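Local coordinates for Cap5O (Staphylococcus aureus, PDB 3OJO), which is a UDP-N-acetyl-mannosamine dehydrogenase that binds NAD and takes part in capsular polysaccharide biosynthesis, at residues 388-391 with 392-396; 243-246 with 247-250; 290-293 with 294-297. All coordinates share one frame; numbering follows the deposited sequence.

Contact 1: 388-391 with 392-396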
# COMPACT_ATOMS: atom_id res chain seq x y z
N LYS B 388 24.26 2.44 13.14
CA LYS B 388 24.09 3.77 12.54
C LYS B 388 25.40 4.52 12.45
O LYS B 388 25.79 4.96 11.36
CB LYS B 388 23.01 4.58 13.29
CG LYS B 388 21.62 3.95 13.23
CD LYS B 388 20.61 4.64 14.13
CE LYS B 388 19.27 3.95 14.06
NZ LYS B 388 18.23 4.68 14.85
N ASN B 389 26.13 4.55 13.57
CA ASN B 389 27.40 5.24 13.76
C ASN B 389 28.59 4.28 13.78
O ASN B 389 29.16 4.00 14.84
CB ASN B 389 27.32 6.10 15.02
CG ASN B 389 26.13 7.04 15.03
OD1 ASN B 389 26.12 8.08 14.35
ND2 ASN B 389 25.09 6.68 15.79
N LEU B 390 28.96 3.77 12.58
CA LEU B 390 30.09 2.87 12.37
C LEU B 390 31.13 3.55 11.47
O LEU B 390 30.78 4.00 10.38
CB LEU B 390 29.66 1.51 11.75
CG LEU B 390 28.72 0.57 12.53
CD1 LEU B 390 28.35 -0.64 11.69
CD2 LEU B 390 29.33 0.08 13.83
N SER B 391 32.39 3.63 11.92
CA SER B 391 33.50 4.24 11.17
C SER B 391 34.37 3.15 10.54
O SER B 391 34.15 1.97 10.81
CB SER B 391 34.34 5.12 12.10
OG SER B 391 35.18 5.98 11.34
N ASP B 392 35.37 3.53 9.70
CA ASP B 392 36.30 2.62 9.01
C ASP B 392 37.15 1.81 10.01
O ASP B 392 37.64 0.72 9.67
CB ASP B 392 37.22 3.40 8.04
CG ASP B 392 36.53 4.39 7.10
OD1 ASP B 392 36.94 4.47 5.92
OD2 ASP B 392 35.64 5.15 7.57
N SER B 393 37.31 2.35 11.25
CA SER B 393 38.06 1.78 12.37
C SER B 393 37.55 0.39 12.77
O SER B 393 38.36 -0.47 13.15
CB SER B 393 37.99 2.72 13.57
OG SER B 393 37.93 4.09 13.21
N HIS B 394 36.21 0.18 12.69
CA HIS B 394 35.51 -1.06 13.05
C HIS B 394 35.78 -2.20 12.07
O HIS B 394 35.74 -3.37 12.46
CB HIS B 394 34.00 -0.82 13.10
CG HIS B 394 33.59 0.22 14.08
ND1 HIS B 394 33.25 -0.11 15.38
CD2 HIS B 394 33.46 1.56 13.92
CE1 HIS B 394 32.92 1.03 15.96
NE2 HIS B 394 33.03 2.06 15.12
N PHE B 395 36.04 -1.86 10.81
CA PHE B 395 36.25 -2.80 9.72
C PHE B 395 37.74 -3.01 9.33
O PHE B 395 38.01 -3.66 8.31
CB PHE B 395 35.38 -2.38 8.51
CG PHE B 395 33.97 -1.99 8.90
CD1 PHE B 395 33.04 -2.97 9.23
CD2 PHE B 395 33.60 -0.66 9.01
CE1 PHE B 395 31.75 -2.61 9.63
CE2 PHE B 395 32.31 -0.31 9.41
CZ PHE B 395 31.39 -1.28 9.71
N ASP B 396 38.69 -2.54 10.18
CA ASP B 396 40.13 -2.67 9.92
C ASP B 396 40.62 -4.11 9.70
O ASP B 396 41.43 -4.35 8.80
CB ASP B 396 40.98 -1.94 10.98
CG ASP B 396 41.25 -0.48 10.67
OD1 ASP B 396 40.69 0.04 9.67
OD2 ASP B 396 42.01 0.16 11.44
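The backbone folds back at Ser391, whose O receives a weak hydrogen bond from His394 N (3.3 Å, N-H...O angle 153°). Phe395 N bonds to Asp392 O one residue further on. The two bonds make overlapping turns, and residues 392-394 have helical backbone angles. Leu390 comes just before the turns and meets both rings that follow. Its CD2 methyl sits over the face of the His394 imidazole, 4.2 Å from the centroid and 5° off the ring normal, a CH-pi contact. Its other methyl, CD1, touches the edge of the Phe395 ring, 3.7 Å from CZ. The side chains of Leu390 and Phe395 cross at about a right angle. His394 CG lies anti to the carbonyl carbon (chi1 -59°), and the ring folds back along the chain. This puts CD2 of His394 3.1 Å from Ser391 N, with that N near the ring plane. Leu390 and Phe395 continue onto Phe321 of strand 317-321, so the turn is tied to the sheet of the UDP-binding domain. Asp392 points its carboxylate elsewhere: OD1 accepts the backbone N-H groups of Glu415 and Asp416. The contact mixes leucine methyls on two rings with backbone N and O of Ser391 lying against the same rings. The one backbone bond that joins 388-391 to 392-396, from His394 N to Ser391 O, is weak.

Contact 2: 243-246 with 247-250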
# COMPACT_ATOMS: atom_id res chain seq x y z
N VAL B 243 16.82 2.43 -6.37
CA VAL B 243 15.48 2.27 -5.80
C VAL B 243 15.15 3.29 -4.69
O VAL B 243 14.03 3.83 -4.66
CB VAL B 243 15.12 0.81 -5.43
CG1 VAL B 243 15.90 0.30 -4.22
CG2 VAL B 243 13.61 0.63 -5.24
N LEU B 244 16.15 3.62 -3.85
CA LEU B 244 15.99 4.53 -2.71
C LEU B 244 15.71 5.95 -3.10
O LEU B 244 14.83 6.59 -2.52
CB LEU B 244 17.12 4.39 -1.70
CG LEU B 244 17.39 2.96 -1.20
CD1 LEU B 244 18.62 2.91 -0.36
CD2 LEU B 244 16.17 2.36 -0.45
N ASP B 245 16.38 6.42 -4.16
CA ASP B 245 16.25 7.74 -4.76
C ASP B 245 14.92 7.90 -5.46
O ASP B 245 14.31 8.97 -5.40
CB ASP B 245 17.40 8.00 -5.74
CG ASP B 245 18.73 8.21 -5.04
OD1 ASP B 245 18.72 8.63 -3.86
OD2 ASP B 245 19.78 7.98 -5.67
N VAL B 246 14.45 6.82 -6.10
CA VAL B 246 13.16 6.82 -6.78
C VAL B 246 11.98 6.76 -5.78
O VAL B 246 10.99 7.48 -5.97
CB VAL B 246 13.11 5.74 -7.89
CG1 VAL B 246 11.79 5.78 -8.63
CG2 VAL B 246 14.26 5.95 -8.88
N ILE B 247 12.10 5.96 -4.69
CA ILE B 247 11.04 5.94 -3.66
C ILE B 247 10.87 7.38 -3.12
O ILE B 247 9.75 7.91 -3.13
CB ILE B 247 11.28 4.88 -2.55
CG1 ILE B 247 11.12 3.46 -3.12
CG2 ILE B 247 10.33 5.10 -1.33
CD1 ILE B 247 11.69 2.34 -2.25
N GLU B 248 12.00 8.05 -2.77
CA GLU B 248 12.07 9.43 -2.28
C GLU B 248 11.44 10.41 -3.26
O GLU B 248 10.67 11.28 -2.87
CB GLU B 248 13.53 9.80 -1.94
CG GLU B 248 13.75 11.22 -1.45
CD GLU B 248 15.21 11.57 -1.16
OE1 GLU B 248 16.08 11.26 -2.01
OE2 GLU B 248 15.47 12.17 -0.09
N MET B 249 11.71 10.21 -4.56
CA MET B 249 11.15 10.98 -5.65
C MET B 249 9.61 10.79 -5.69
O MET B 249 8.88 11.76 -5.49
CB MET B 249 11.82 10.55 -6.97
CG MET B 249 11.48 11.44 -8.18
SD MET B 249 11.96 13.18 -8.00
CE MET B 249 13.79 13.01 -7.82
N ALA B 250 9.13 9.53 -5.87
CA ALA B 250 7.71 9.14 -5.94
C ALA B 250 6.87 9.54 -4.71
O ALA B 250 5.69 9.89 -4.87
CB ALA B 250 7.61 7.65 -6.19
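The flat groups here are the carboxylates of Asp245 and Glu248, three residues apart on helix 243-250. Their planes are only 12° apart, but the groups are offset and do not stack. Asp245 OD1 and Glu248 OE1 come within 4.2 Å. Both residues are exposed, and solvent would probably soften the repulsion between these like charges. The other side of the helix is apolar. Val243 and Ile247 lie side by side and point the same way, with Val243 CG2 3.9 Å from Ile247 CD1. With CG1 of Ile247 beside its own backbone N (chi1 -69°), the branch runs back towards the preceding turn, and CG1 lies 3.3 Å from Val243 O. That oxygen also accepts Ile247 N at 2.9 Å. The straightest of the helix bonds runs from Ala250 N to Val246 O, 2.8 Å long with an N-H...O angle of 175°. At the start of the helix, Asn242 OD1 accepts the N-H of Asp245. Val243 packs on Thr233 and Cys236 of helix 208-238, and Ile247 reaches the loop residue Ile258. Met217 from the second subunit's helix 208-238 packs on Val243, Val246 and Ala250, and Ile204 on that subunit's strand 203-207 meets Met249.

Contact 3: 290-293 with 294-297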
# COMPACT_ATOMS: atom_id res chain seq x y z
N THR B 290 0.67 -13.16 -2.90
CA THR B 290 1.74 -12.64 -3.75
C THR B 290 2.73 -11.80 -2.93
O THR B 290 3.94 -12.01 -3.05
CB THR B 290 1.14 -11.88 -4.93
OG1 THR B 290 0.18 -12.73 -5.57
CG2 THR B 290 2.19 -11.42 -5.92
N GLY B 291 2.20 -10.91 -2.07
CA GLY B 291 3.00 -10.08 -1.17
C GLY B 291 3.89 -10.90 -0.26
O GLY B 291 5.04 -10.54 -0.03
N ARG B 292 3.36 -12.00 0.26
CA ARG B 292 4.01 -12.96 1.15
C ARG B 292 5.11 -13.73 0.38
O ARG B 292 6.22 -13.90 0.89
CB ARG B 292 2.97 -13.93 1.72
CG ARG B 292 2.18 -13.38 2.91
CD ARG B 292 2.83 -13.70 4.24
NE ARG B 292 3.94 -12.79 4.56
CZ ARG B 292 5.23 -13.12 4.55
NH1 ARG B 292 5.60 -14.36 4.26
NH2 ARG B 292 6.16 -12.22 4.83
N GLU B 293 4.78 -14.15 -0.86
CA GLU B 293 5.70 -14.85 -1.76
C GLU B 293 6.93 -14.00 -2.04
O GLU B 293 8.05 -14.53 -1.96
CB GLU B 293 5.00 -15.22 -3.08
CG GLU B 293 4.03 -16.40 -2.96
CD GLU B 293 3.07 -16.65 -4.12
OE1 GLU B 293 2.15 -17.48 -3.93
OE2 GLU B 293 3.24 -16.04 -5.20
N ILE B 294 6.73 -12.68 -2.33
CA ILE B 294 7.79 -11.70 -2.61
C ILE B 294 8.65 -11.52 -1.38
O ILE B 294 9.87 -11.63 -1.48
CB ILE B 294 7.27 -10.36 -3.22
CG1 ILE B 294 6.59 -10.58 -4.58
CG2 ILE B 294 8.38 -9.32 -3.37
CD1 ILE B 294 5.47 -9.64 -4.87
N ASN B 295 8.02 -11.33 -0.21
CA ASN B 295 8.73 -11.16 1.06
C ASN B 295 9.53 -12.39 1.48
O ASN B 295 10.64 -12.25 2.02
CB ASN B 295 7.82 -10.62 2.16
CG ASN B 295 7.34 -9.21 1.89
OD1 ASN B 295 7.98 -8.43 1.18
ND2 ASN B 295 6.20 -8.86 2.43
N ASN B 296 8.99 -13.59 1.18
CA ASN B 296 9.64 -14.87 1.45
C ASN B 296 10.86 -15.10 0.54
O ASN B 296 11.77 -15.83 0.93
CB ASN B 296 8.65 -16.04 1.28
CG ASN B 296 7.65 -16.20 2.39
OD1 ASN B 296 7.81 -15.72 3.52
ND2 ASN B 296 6.56 -16.86 2.08
N SER B 297 10.85 -14.51 -0.67
CA SER B 297 11.92 -14.66 -1.66
C SER B 297 13.13 -13.75 -1.41
O SER B 297 14.16 -13.94 -2.07
CB SER B 297 11.36 -14.43 -3.06
OG SER B 297 11.19 -13.04 -3.32
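Asn296 OD1 accepts a 2.7 Å hydrogen bond from Arg292 NH1. The bond is bent, with an N-H...O angle of 144°. The oxygen lies at the edge of the guanidinium, near its plane. Relative to the carbonyl plane of Asn296, the donor stands 46° out, above it. The Arg292 chain is bent at chi2 (-91°) and at chi3, which brings its end back towards the next turn of the helix. There NH2 of Arg292 also rests 3.5 Å from Asn295 CB. The Arg292-Asn296 bond is an i to i+4 pairing on helix 286-312, in the part of that helix that lies in the central domain. The main chain repeats the spacing: Asn296 N bonds to Arg292 O at 2.8 Å, and Ile294 N to Thr290 O at 3.0 Å. On another side of the helix, Thr290 CG2 touches Ile294 CD1 at 3.9 Å. Leu287 of the second subunit packs on Ile294, and Lys286 of that subunit on Thr290. Asp223 of helix 208-238 meets two side chains: its O accepts Asn295 ND2, and its OD2 forms a long, weak ion pair with Arg292 NE. Ser297 OG turns back to Ile294 O at 2.7 Å and also bonds to Lys234 NZ of that helix.

In the fold
Contacts 2 and 3 belong to the helical central domain and both touch the second subunit. Their centres are about 21 Å apart and their nearest atoms about 11 Å. Helix 208-238 bridges them indirectly, since Val243 of contact 2 and Asn295 of contact 3 both pack on it. Contact 1 lies in the UDP-binding domain and touches no other chain of the assembly. Its centre is about 27 Å from that of contact 2 and about 33 Å from that of contact 3. All three lie away from the NAD site. The Ala250 side chain is about 8 Å from a bound pyridine-2,6-dicarboxylic acid and about 13 Å from a europium ion; that of Asn295 is about 12 Å from a pyridine-2,6-dicarboxylic acid.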